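Local coordinates for coiled-coil and C2 domain-containing protein 1-like (Drosophila melanogaster, PDB 6EI6) that binds phosphatidylinositol monophosphates and supports ESCRT-III in endosomal protein sorting, probably by keeping the core subunit Shrub from polymerising inappropriately, at residues E43-K48 with E259-K264; Q80-L85 with W265-A270; E73-T78 with E102-N107; C53-D58 with L220-E225. All coordinates share one frame; numbering follows the deposited sequence.

Contact 1 of 4, residues E43-K48 with E259-K264; sequences EEQLAK and EHITEK
Q45 reaches from helix 34-62 to I261 on helix 255-263 with the far end of its side chain, the CA atoms of Q45 and I261 lying 8.6 Å apart. CB leaves the helix without aiming at the partner, and CG, anti to the backbone N (chi1 176°), runs past strand 265-268, packing on L266. The bend at chi2 (75°) then swings the amide toward helix 255-263. Beyond CD the two amide atoms part: OE1 lies on the far side from I261, while NE2 of Q45 comes to 3.6 Å from I261 CG2. The amide end of Q45 and the I261 branch run alongside each other, pointing in opposite senses. Q45 NE2 is also 3.9 Å from K264 O, too long for a hydrogen bond; its bond goes to Q49 OE1, one turn further on. A second, looser touch is made by K48, whose CD stands 4.2 Å from I261 CD1, the two chains crossing at about a right angle. K48 NZ forms a salt bridge with E44 OE1 at 3.2 Å. Here the first helix of the hairpin formed by 34-62 and 66-91 packs on the short C-terminal helix 255-263 that precedes strand 265-268. With no hydrogen bond between the segments, the contact rests on van der Waals packing of I261, while the polar ends of Q45 and K48 find partners within helix 34-62.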
# COMPACT_ATOMS: atom_id res chain seq x y z
N GLU A 43 -23.29 7.38 -5.62
CA GLU A 43 -22.45 6.42 -6.31
C GLU A 43 -20.99 6.52 -5.84
O GLU A 43 -20.34 5.49 -5.59
CB GLU A 43 -22.57 6.65 -7.81
CG GLU A 43 -21.91 5.60 -8.62
CD GLU A 43 -22.35 5.64 -10.06
OE1 GLU A 43 -23.46 6.19 -10.33
OE2 GLU A 43 -21.57 5.12 -10.90
N GLU A 44 -20.48 7.74 -5.68
CA GLU A 44 -19.13 7.92 -5.13
C GLU A 44 -19.00 7.28 -3.76
O GLU A 44 -18.00 6.60 -3.48
CB GLU A 44 -18.81 9.41 -5.03
CG GLU A 44 -18.61 10.05 -6.36
CD GLU A 44 -17.19 9.82 -6.87
OE1 GLU A 44 -16.25 9.72 -6.02
OE2 GLU A 44 -17.03 9.70 -8.11
N GLN A 45 -19.99 7.53 -2.88
CA GLN A 45 -19.92 6.99 -1.54
C GLN A 45 -19.86 5.47 -1.57
O GLN A 45 -19.06 4.87 -0.84
CB GLN A 45 -21.11 7.46 -0.72
CG GLN A 45 -21.15 6.85 0.69
CD GLN A 45 -20.12 7.49 1.61
OE1 GLN A 45 -19.79 8.65 1.43
NE2 GLN A 45 -19.63 6.73 2.59
N LEU A 46 -20.68 4.85 -2.41
CA LEU A 46 -20.71 3.39 -2.49
C LEU A 46 -19.41 2.86 -3.09
O LEU A 46 -18.86 1.86 -2.60
CB LEU A 46 -21.93 2.93 -3.31
CG LEU A 46 -23.30 3.13 -2.65
CD1 LEU A 46 -24.46 2.98 -3.67
CD2 LEU A 46 -23.49 2.19 -1.46
N ALA A 47 -18.89 3.54 -4.12
CA ALA A 47 -17.60 3.16 -4.68
C ALA A 47 -16.49 3.24 -3.64
O ALA A 47 -15.63 2.35 -3.57
CB ALA A 47 -17.26 4.02 -5.91
N LYS A 48 -16.50 4.29 -2.79
CA LYS A 48 -15.50 4.36 -1.71
C LYS A 48 -15.68 3.22 -0.72
O LYS A 48 -14.70 2.67 -0.21
CB LYS A 48 -15.58 5.68 -0.95
CG LYS A 48 -14.94 6.87 -1.63
CD LYS A 48 -15.13 8.13 -0.78
CE LYS A 48 -14.69 9.36 -1.56
NZ LYS A 48 -15.26 9.38 -2.95
N GLU A 259 -12.43 5.91 9.30
CA GLU A 259 -13.38 5.55 10.34
C GLU A 259 -14.67 6.34 10.21
O GLU A 259 -15.75 5.81 10.46
CB GLU A 259 -12.75 5.76 11.71
CG GLU A 259 -11.84 4.62 12.14
CD GLU A 259 -10.95 5.00 13.32
OE1 GLU A 259 -10.79 6.22 13.60
OE2 GLU A 259 -10.40 4.06 13.96
N HIS A 260 -14.58 7.61 9.82
CA HIS A 260 -15.81 8.37 9.65
C HIS A 260 -16.71 7.72 8.61
O HIS A 260 -17.92 7.59 8.84
CB HIS A 260 -15.49 9.83 9.30
CG HIS A 260 -14.71 10.54 10.37
ND1 HIS A 260 -14.71 10.13 11.69
CD2 HIS A 260 -13.90 11.64 10.32
CE1 HIS A 260 -13.93 10.93 12.40
NE2 HIS A 260 -13.43 11.85 11.60
N ILE A 261 -16.13 7.24 7.50
CA ILE A 261 -16.92 6.55 6.49
C ILE A 261 -17.59 5.32 7.07
O ILE A 261 -18.75 5.01 6.77
CB ILE A 261 -16.03 6.18 5.29
CG1 ILE A 261 -15.50 7.46 4.64
CG2 ILE A 261 -16.78 5.24 4.30
CD1 ILE A 261 -14.92 7.23 3.31
N THR A 262 -16.88 4.57 7.90
CA THR A 262 -17.48 3.36 8.42
C THR A 262 -18.63 3.66 9.41
O THR A 262 -19.47 2.79 9.65
CB THR A 262 -16.38 2.48 9.03
OG1 THR A 262 -16.83 1.14 9.00
CG2 THR A 262 -16.06 2.88 10.45
N GLU A 263 -18.71 4.88 9.93
CA GLU A 263 -19.77 5.26 10.85
C GLU A 263 -21.02 5.73 10.15
O GLU A 263 -22.07 5.82 10.79
CB GLU A 263 -19.29 6.35 11.79
CG GLU A 263 -18.40 5.81 12.88
CD GLU A 263 -17.45 6.86 13.38
OE1 GLU A 263 -17.79 8.07 13.19
OE2 GLU A 263 -16.38 6.50 13.94
N LYS A 264 -20.93 6.04 8.87
CA LYS A 264 -22.10 6.37 8.07
C LYS A 264 -22.07 5.53 6.79
O LYS A 264 -21.91 6.01 5.68
CB LYS A 264 -22.15 7.85 7.77
CG LYS A 264 -21.63 8.70 8.89
CD LYS A 264 -22.11 10.15 8.77
CE LYS A 264 -21.01 11.04 8.18
NZ LYS A 264 -21.49 12.44 7.96

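Contact 2 of 4, residues Q80-L85 with W265-A270; sequences QKDLDL and WLVLDA
With CG anti to the carbonyl carbon (chi1 -83°), D82 projects its carboxylate from helix 66-91 against L268 of strand 265-268, whose branch comes from the opposing direction. The axes of the short segments, helix 80-85 and strand 265-268, approach to 8.6 Å at 61°. D82 OD2 accepts the L268 amide N at 3.0 Å in a nearly straight bond (171°), although the donor stands well above the carboxylate plane. The rest of that group packs on the leucine: D82 OD1 lies 3.4 Å from L268 CD1. L85 CB is 3.5 Å from the same L268 CD1. A water donates both to D82 OD2, at 3.0 Å, and to L266 O, at 2.8 Å. Replacing D82 by an alanine removes the carboxylate, which would probably leave the L268 amide without its acceptor and open a gap beside the leucine. W265 and V267 pair through their backbones with E102 and H100 of strand 99-102, and D269 with K98 just before it, while L266 and L268 turn polar backbone groups to the other edge of this antiparallel pair. There one carboxylate oxygen meets one of them directly and the other through water, a polar closure of the strand edge.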
# COMPACT_ATOMS: atom_id res chain seq x y z
N GLN A 80 -21.63 -3.78 -3.82
CA GLN A 80 -21.69 -3.79 -5.28
C GLN A 80 -23.13 -3.89 -5.78
O GLN A 80 -23.50 -3.23 -6.76
CB GLN A 80 -20.84 -4.93 -5.84
CG GLN A 80 -20.84 -5.01 -7.36
CD GLN A 80 -20.11 -3.85 -8.02
OE1 GLN A 80 -18.93 -3.65 -7.77
NE2 GLN A 80 -20.81 -3.08 -8.85
N LYS A 81 -23.96 -4.72 -5.12
CA LYS A 81 -25.38 -4.76 -5.45
C LYS A 81 -26.00 -3.36 -5.38
O LYS A 81 -26.77 -2.96 -6.26
CB LYS A 81 -26.12 -5.71 -4.50
CG LYS A 81 -25.81 -7.17 -4.71
CD LYS A 81 -26.94 -8.07 -4.19
CE LYS A 81 -26.62 -9.56 -4.45
NZ LYS A 81 -25.41 -10.04 -3.70
N ASP A 82 -25.67 -2.61 -4.32
CA ASP A 82 -26.28 -1.29 -4.16
C ASP A 82 -25.75 -0.34 -5.21
O ASP A 82 -26.52 0.45 -5.79
CB ASP A 82 -26.03 -0.76 -2.74
CG ASP A 82 -27.05 -1.32 -1.73
OD1 ASP A 82 -28.00 -2.03 -2.18
OD2 ASP A 82 -26.91 -1.04 -0.50
N LEU A 83 -24.45 -0.42 -5.49
CA LEU A 83 -23.85 0.32 -6.60
C LEU A 83 -24.55 0.02 -7.92
O LEU A 83 -24.86 0.93 -8.69
CB LEU A 83 -22.36 -0.04 -6.68
CG LEU A 83 -21.39 0.90 -7.36
CD1 LEU A 83 -21.76 2.37 -7.21
CD2 LEU A 83 -20.04 0.63 -6.75
N ASP A 84 -24.82 -1.27 -8.19
CA ASP A 84 -25.50 -1.65 -9.43
C ASP A 84 -26.92 -1.11 -9.45
O ASP A 84 -27.40 -0.64 -10.49
CB ASP A 84 -25.54 -3.18 -9.60
CG ASP A 84 -24.15 -3.81 -9.71
OD1 ASP A 84 -23.19 -3.11 -10.15
OD2 ASP A 84 -24.04 -5.01 -9.36
N LEU A 85 -27.62 -1.20 -8.32
CA LEU A 85 -28.97 -0.67 -8.21
C LEU A 85 -29.02 0.83 -8.50
O LEU A 85 -29.97 1.31 -9.13
CB LEU A 85 -29.51 -0.93 -6.80
CG LEU A 85 -30.12 -2.29 -6.53
CD1 LEU A 85 -30.48 -2.39 -5.05
CD2 LEU A 85 -31.36 -2.46 -7.39
N TRP A 265 -22.25 4.23 6.96
CA TRP A 265 -22.29 3.33 5.83
C TRP A 265 -23.59 3.57 5.06
O TRP A 265 -24.68 3.29 5.57
CB TRP A 265 -22.21 1.89 6.33
CG TRP A 265 -21.73 0.90 5.34
CD1 TRP A 265 -22.49 -0.04 4.69
CD2 TRP A 265 -20.38 0.69 4.91
NE1 TRP A 265 -21.70 -0.81 3.88
CE2 TRP A 265 -20.40 -0.39 4.01
CE3 TRP A 265 -19.16 1.30 5.22
CZ2 TRP A 265 -19.24 -0.85 3.38
CZ3 TRP A 265 -18.02 0.85 4.61
CH2 TRP A 265 -18.07 -0.22 3.69
N LEU A 266 -23.49 4.06 3.83
CA LEU A 266 -24.69 4.23 3.02
C LEU A 266 -25.17 2.87 2.55
O LEU A 266 -24.38 2.06 2.05
CB LEU A 266 -24.41 5.16 1.84
CG LEU A 266 -25.59 5.76 1.12
CD1 LEU A 266 -25.23 7.12 0.60
CD2 LEU A 266 -26.07 4.85 -0.03
N VAL A 267 -26.48 2.61 2.72
CA VAL A 267 -27.13 1.35 2.38
C VAL A 267 -28.47 1.68 1.73
O VAL A 267 -29.22 2.50 2.25
CB VAL A 267 -27.35 0.48 3.64
CG1 VAL A 267 -28.32 -0.69 3.37
CG2 VAL A 267 -26.06 -0.02 4.24
N LEU A 268 -28.79 1.05 0.60
CA LEU A 268 -30.11 1.32 0.03
C LEU A 268 -31.21 0.65 0.86
O LEU A 268 -31.00 -0.41 1.47
CB LEU A 268 -30.19 0.82 -1.41
CG LEU A 268 -29.07 1.33 -2.32
CD1 LEU A 268 -29.22 0.74 -3.71
CD2 LEU A 268 -29.00 2.84 -2.36
N ASP A 269 -32.37 1.29 0.92
CA ASP A 269 -33.58 0.53 1.24
C ASP A 269 -33.88 -0.38 0.04
O ASP A 269 -33.59 -0.02 -1.10
CB ASP A 269 -34.76 1.47 1.52
CG ASP A 269 -34.43 2.60 2.49
OD1 ASP A 269 -33.31 2.63 3.08
OD2 ASP A 269 -35.30 3.47 2.70
N ALA A 270 -34.48 -1.54 0.27
CA ALA A 270 -35.14 -1.99 1.48
C ALA A 270 -34.12 -2.49 2.49
O ALA A 270 -33.97 -1.88 3.55
CB ALA A 270 -36.17 -3.12 1.15
O HOH W 1 -24.37 -0.57 0.99

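Contact 3 of 4, residues E73-T78 with E102-N107; sequences ENLALT and EKRSFN
L75 points from helix 66-91 at the 102-107 segment and divides its two methyls between R104 and F106. Its CG is anti to the backbone N (chi1 -164°), which carries the branch out from the helix. CD1 of L75 comes to the edge of the R104 guanidinium, near its plane, 3.5 Å from R104 NE. The other methyl goes to the ring: L75 CD2 is 3.6 Å from F106 CZ, the leucine branch and the ring facing each other from the helix and from the loop side. The receiving segment is irregular chain that leaves the short antiparallel pair of 99-102 with 265-268 and leads to strand 119-128 of the C2 beta-sandwich, so the leucine joins the helical hairpin to the connection leading into that strand. A bend at chi2 turns the R104 guanidinium back to E102, and the salt bridge there holds it. Both terminal nitrogens grip one oxygen end-on: R104 NH2 is 2.8 Å from E102 OE1, met almost in line with the C-O bond, and R104 NH1 is 3.0 Å from E102 OE1, which receives it on the anti lone pair. Both bonds lie within 4° of the guanidinium plane. The F106 ring is flanked by further aromatics, meeting F72 edge-to-face and W265 with the planes inclined at about 40°.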
# COMPACT_ATOMS: atom_id res chain seq x y z
N GLU A 73 -15.24 -9.81 1.77
CA GLU A 73 -15.71 -10.06 0.41
C GLU A 73 -17.23 -10.03 0.35
O GLU A 73 -17.81 -9.44 -0.57
CB GLU A 73 -15.15 -11.40 -0.10
CG GLU A 73 -15.79 -11.95 -1.37
CD GLU A 73 -15.46 -11.14 -2.65
OE1 GLU A 73 -14.74 -10.11 -2.57
OE2 GLU A 73 -15.93 -11.55 -3.74
N ASN A 74 -17.89 -10.63 1.35
CA ASN A 74 -19.35 -10.61 1.39
C ASN A 74 -19.88 -9.19 1.58
O ASN A 74 -20.92 -8.83 1.02
CB ASN A 74 -19.86 -11.52 2.52
CG ASN A 74 -19.71 -12.99 2.20
OD1 ASN A 74 -20.00 -13.42 1.09
ND2 ASN A 74 -19.29 -13.77 3.18
N LEU A 75 -19.20 -8.38 2.39
CA LEU A 75 -19.55 -6.97 2.50
C LEU A 75 -19.40 -6.25 1.16
O LEU A 75 -20.30 -5.53 0.72
CB LEU A 75 -18.68 -6.34 3.58
CG LEU A 75 -19.05 -4.99 4.18
CD1 LEU A 75 -20.48 -4.93 4.73
CD2 LEU A 75 -18.02 -4.64 5.25
N ALA A 76 -18.27 -6.49 0.46
CA ALA A 76 -18.10 -5.96 -0.89
C ALA A 76 -19.26 -6.35 -1.80
O ALA A 76 -19.78 -5.51 -2.55
CB ALA A 76 -16.78 -6.46 -1.48
N LEU A 77 -19.68 -7.62 -1.76
CA LEU A 77 -20.80 -8.06 -2.59
C LEU A 77 -22.05 -7.20 -2.35
O LEU A 77 -22.69 -6.76 -3.30
CB LEU A 77 -21.10 -9.54 -2.34
CG LEU A 77 -20.07 -10.60 -2.79
CD1 LEU A 77 -20.72 -12.02 -2.80
CD2 LEU A 77 -19.40 -10.28 -4.16
N THR A 78 -22.39 -6.94 -1.08
CA THR A 78 -23.60 -6.17 -0.83
C THR A 78 -23.44 -4.72 -1.27
O THR A 78 -24.39 -4.12 -1.76
CB THR A 78 -24.01 -6.24 0.65
OG1 THR A 78 -23.03 -5.58 1.47
CG2 THR A 78 -24.11 -7.67 1.09
N GLU A 102 -26.11 3.26 8.07
CA GLU A 102 -25.80 2.28 9.12
C GLU A 102 -24.34 2.40 9.55
O GLU A 102 -23.65 3.35 9.17
CB GLU A 102 -26.10 0.88 8.63
CG GLU A 102 -27.44 0.77 8.03
CD GLU A 102 -27.76 -0.66 7.61
OE1 GLU A 102 -26.82 -1.48 7.59
OE2 GLU A 102 -28.94 -0.94 7.29
N LYS A 103 -23.86 1.44 10.35
CA LYS A 103 -22.46 1.36 10.73
C LYS A 103 -21.90 0.01 10.34
O LYS A 103 -22.62 -0.99 10.24
CB LYS A 103 -22.25 1.56 12.22
CG LYS A 103 -22.61 2.95 12.71
CD LYS A 103 -22.73 2.96 14.23
CE LYS A 103 -22.62 4.40 14.76
NZ LYS A 103 -21.31 5.03 14.38
N ARG A 104 -20.59 -0.02 10.15
CA ARG A 104 -19.88 -1.25 9.86
C ARG A 104 -18.60 -1.25 10.67
O ARG A 104 -17.89 -0.24 10.70
CB ARG A 104 -19.55 -1.38 8.38
CG ARG A 104 -20.75 -1.63 7.52
CD ARG A 104 -21.38 -2.96 7.89
NE ARG A 104 -22.54 -3.20 7.04
CZ ARG A 104 -23.75 -2.72 7.28
NH1 ARG A 104 -23.98 -2.00 8.37
NH2 ARG A 104 -24.74 -2.97 6.43
N SER A 105 -18.30 -2.37 11.33
CA SER A 105 -17.07 -2.49 12.11
C SER A 105 -15.97 -2.95 11.16
O SER A 105 -15.91 -4.12 10.78
CB SER A 105 -17.26 -3.47 13.26
OG SER A 105 -18.56 -3.33 13.84
N PHE A 106 -15.14 -2.02 10.72
CA PHE A 106 -13.81 -2.38 10.27
C PHE A 106 -12.92 -2.17 11.47
O PHE A 106 -13.22 -1.35 12.36
CB PHE A 106 -13.33 -1.51 9.11
CG PHE A 106 -14.11 -1.71 7.83
CD1 PHE A 106 -15.49 -1.58 7.81
CD2 PHE A 106 -13.45 -2.01 6.65
CE1 PHE A 106 -16.21 -1.76 6.62
CE2 PHE A 106 -14.17 -2.20 5.45
CZ PHE A 106 -15.54 -2.07 5.45
N ASN A 107 -11.84 -2.93 11.55
CA ASN A 107 -11.04 -2.70 12.74
C ASN A 107 -9.76 -2.00 12.34
O ASN A 107 -8.66 -2.52 12.58
CB ASN A 107 -10.77 -4.00 13.48
CG ASN A 107 -10.30 -3.77 14.90
OD1 ASN A 107 -10.38 -2.66 15.42
ND2 ASN A 107 -9.81 -4.82 15.52

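Contact 4 of 4, residues C53-D58 with L220-E225; sequences CKNTRD and LETKCE. With SO4 (sulfate ion), chain E.
N55 of helix 34-62 and K223 of the 220-225 loop bring their backbones closest, with CA atoms 6.9 Å apart. N55 points toward the loop, its CG anti to the carbonyl carbon (chi1 -70°), and its amide lies against the aliphatic part of K223, running nearly perpendicular to it. The amide nitrogen N55 ND2 is 3.8 Å from K223 CG, and the oxygen N55 OD1 is 3.9 Å from K223 CE. T222 adds a distant touch through its hydroxyl. No hydrogen bond joins the segments, so the evidence is for light packing at the surface. The loop links strand 208-216 to strand 225-233, passing from one four-stranded sheet of the C2 beta-sandwich to the other; the helical hairpin therefore meets the domain at one of its inter-sheet connections. E225 also makes a hydrogen bond to H59 of helix 34-62. On another side of the helix, R57 and K54 hold a sulfate, probably from the crystallisation liquor. R57 uses both terminal nitrogens: NH2 of R57 is 2.8 Å from sulfate O3, at the guanidinium edge, and R57 NH1 is 3.2 Å from sulfate O1. K54 CB lies over one guanidinium face, toward its rim, and K54 adds a weak bond from NZ to sulfate O2. R57 NE lies 3.2 Å from D58 OD1, and NH1 also makes a salt bridge to E73 of helix 66-91. A leucine in place of R57 would probably leave the sulfate to the weak lysine bond and strip D58 and E73 of their charged mate.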
# COMPACT_ATOMS: atom_id res chain seq x y z
N CYS A 53 -13.97 -2.28 1.39
CA CYS A 53 -14.22 -3.72 1.51
C CYS A 53 -13.10 -4.53 0.88
O CYS A 53 -12.63 -5.50 1.47
CB CYS A 53 -15.56 -4.09 0.86
SG CYS A 53 -16.92 -3.38 1.76
N LYS A 54 -12.69 -4.16 -0.34
CA LYS A 54 -11.68 -4.93 -1.06
C LYS A 54 -10.32 -4.82 -0.39
O LYS A 54 -9.67 -5.84 -0.13
CB LYS A 54 -11.64 -4.49 -2.52
CG LYS A 54 -12.88 -4.93 -3.23
CD LYS A 54 -12.97 -4.45 -4.64
CE LYS A 54 -14.18 -5.12 -5.31
NZ LYS A 54 -14.50 -4.55 -6.66
N ASN A 55 -9.90 -3.59 -0.04
CA ASN A 55 -8.65 -3.38 0.69
C ASN A 55 -8.59 -4.23 1.95
O ASN A 55 -7.61 -4.95 2.18
CB ASN A 55 -8.48 -1.90 1.07
CG ASN A 55 -8.19 -0.98 -0.14
OD1 ASN A 55 -8.05 -1.44 -1.26
ND2 ASN A 55 -8.14 0.33 0.11
N THR A 56 -9.62 -4.12 2.80
CA THR A 56 -9.63 -4.89 4.05
C THR A 56 -9.64 -6.39 3.77
O THR A 56 -8.89 -7.15 4.40
CB THR A 56 -10.84 -4.48 4.90
OG1 THR A 56 -10.66 -3.14 5.36
CG2 THR A 56 -10.98 -5.38 6.14
N ARG A 57 -10.46 -6.82 2.80
CA ARG A 57 -10.42 -8.22 2.36
C ARG A 57 -8.99 -8.63 2.02
O ARG A 57 -8.53 -9.70 2.43
CB ARG A 57 -11.33 -8.42 1.15
CG ARG A 57 -11.24 -9.78 0.53
CD ARG A 57 -11.86 -9.76 -0.85
NE ARG A 57 -11.03 -8.99 -1.77
CZ ARG A 57 -11.42 -8.51 -2.95
NH1 ARG A 57 -12.66 -8.71 -3.38
NH2 ARG A 57 -10.57 -7.81 -3.68
N ASP A 58 -8.28 -7.76 1.29
CA ASP A 58 -6.95 -8.11 0.83
C ASP A 58 -5.97 -8.15 1.99
O ASP A 58 -5.08 -9.01 2.03
CB ASP A 58 -6.50 -7.13 -0.25
CG ASP A 58 -7.20 -7.37 -1.57
OD1 ASP A 58 -7.84 -8.45 -1.70
OD2 ASP A 58 -7.12 -6.50 -2.46
N LEU A 220 0.02 3.78 1.56
CA LEU A 220 -0.13 3.62 3.00
C LEU A 220 -1.07 4.67 3.61
O LEU A 220 -1.36 4.60 4.81
CB LEU A 220 1.24 3.65 3.69
CG LEU A 220 2.07 2.42 3.30
CD1 LEU A 220 3.42 2.45 3.95
CD2 LEU A 220 1.38 1.10 3.61
N GLU A 221 -1.56 5.61 2.80
CA GLU A 221 -2.55 6.56 3.29
C GLU A 221 -3.87 5.87 3.60
O GLU A 221 -4.55 6.21 4.58
CB GLU A 221 -2.77 7.67 2.27
CG GLU A 221 -1.67 8.68 2.23
CD GLU A 221 -2.04 9.88 1.40
OE1 GLU A 221 -2.82 9.69 0.43
OE2 GLU A 221 -1.57 10.99 1.73
N THR A 222 -4.25 4.90 2.77
CA THR A 222 -5.48 4.16 2.96
C THR A 222 -5.29 2.67 3.14
O THR A 222 -6.26 1.99 3.46
CB THR A 222 -6.45 4.38 1.79
OG1 THR A 222 -5.90 3.82 0.60
CG2 THR A 222 -6.70 5.86 1.59
N LYS A 223 -4.08 2.14 2.93
CA LYS A 223 -3.77 0.74 3.18
C LYS A 223 -2.70 0.63 4.25
O LYS A 223 -2.01 1.60 4.60
CB LYS A 223 -3.32 0.02 1.92
CG LYS A 223 -4.45 -0.29 0.99
CD LYS A 223 -4.01 -1.24 -0.11
CE LYS A 223 -4.23 -0.62 -1.45
NZ LYS A 223 -3.63 0.74 -1.41
N CYS A 224 -2.57 -0.56 4.80
CA CYS A 224 -1.67 -0.71 5.92
C CYS A 224 -0.43 -1.50 5.57
O CYS A 224 0.44 -1.69 6.45
CB CYS A 224 -2.42 -1.34 7.10
SG CYS A 224 -3.28 -2.77 6.58
N GLU A 225 -0.30 -1.96 4.33
CA GLU A 225 0.97 -2.47 3.86
C GLU A 225 1.06 -2.38 2.35
O GLU A 225 0.05 -2.44 1.64
CB GLU A 225 1.22 -3.91 4.33
CG GLU A 225 0.33 -4.96 3.76
CD GLU A 225 -0.90 -5.22 4.63
OE1 GLU A 225 -0.77 -5.26 5.88
OE2 GLU A 225 -1.99 -5.36 4.05
S SO4 E . -12.17 -7.84 -7.28
O1 SO4 E . -13.31 -8.24 -6.45
O2 SO4 E . -12.60 -6.80 -8.22
O3 SO4 E . -11.06 -7.34 -6.44
O4 SO4 E . -11.71 -9.00 -8.05

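Along the chain, the first segments of contacts 1 and 4 lie on helix 34-62, and those of contacts 3 and 2 follow on helix 66-91. Their partners come later, in the order 102-107, 220-225, 259-264 and 265-270, so contact 3 is nested inside contact 4 and contact 4 inside contact 1, whereas contact 2 crosses all three. Contact centres are 10 to 14 Å apart, except contacts 2 and 4, at 21 Å. W265 of contact 2 touches R104 and F106 of contact 3 and C53 of contact 4, and the R57-E73 salt bridge joins contacts 3 and 4. The helical hairpin is tied to chain ahead of strand 119-128, to chain after strand 241-249, and to an inter-sheet C2 loop.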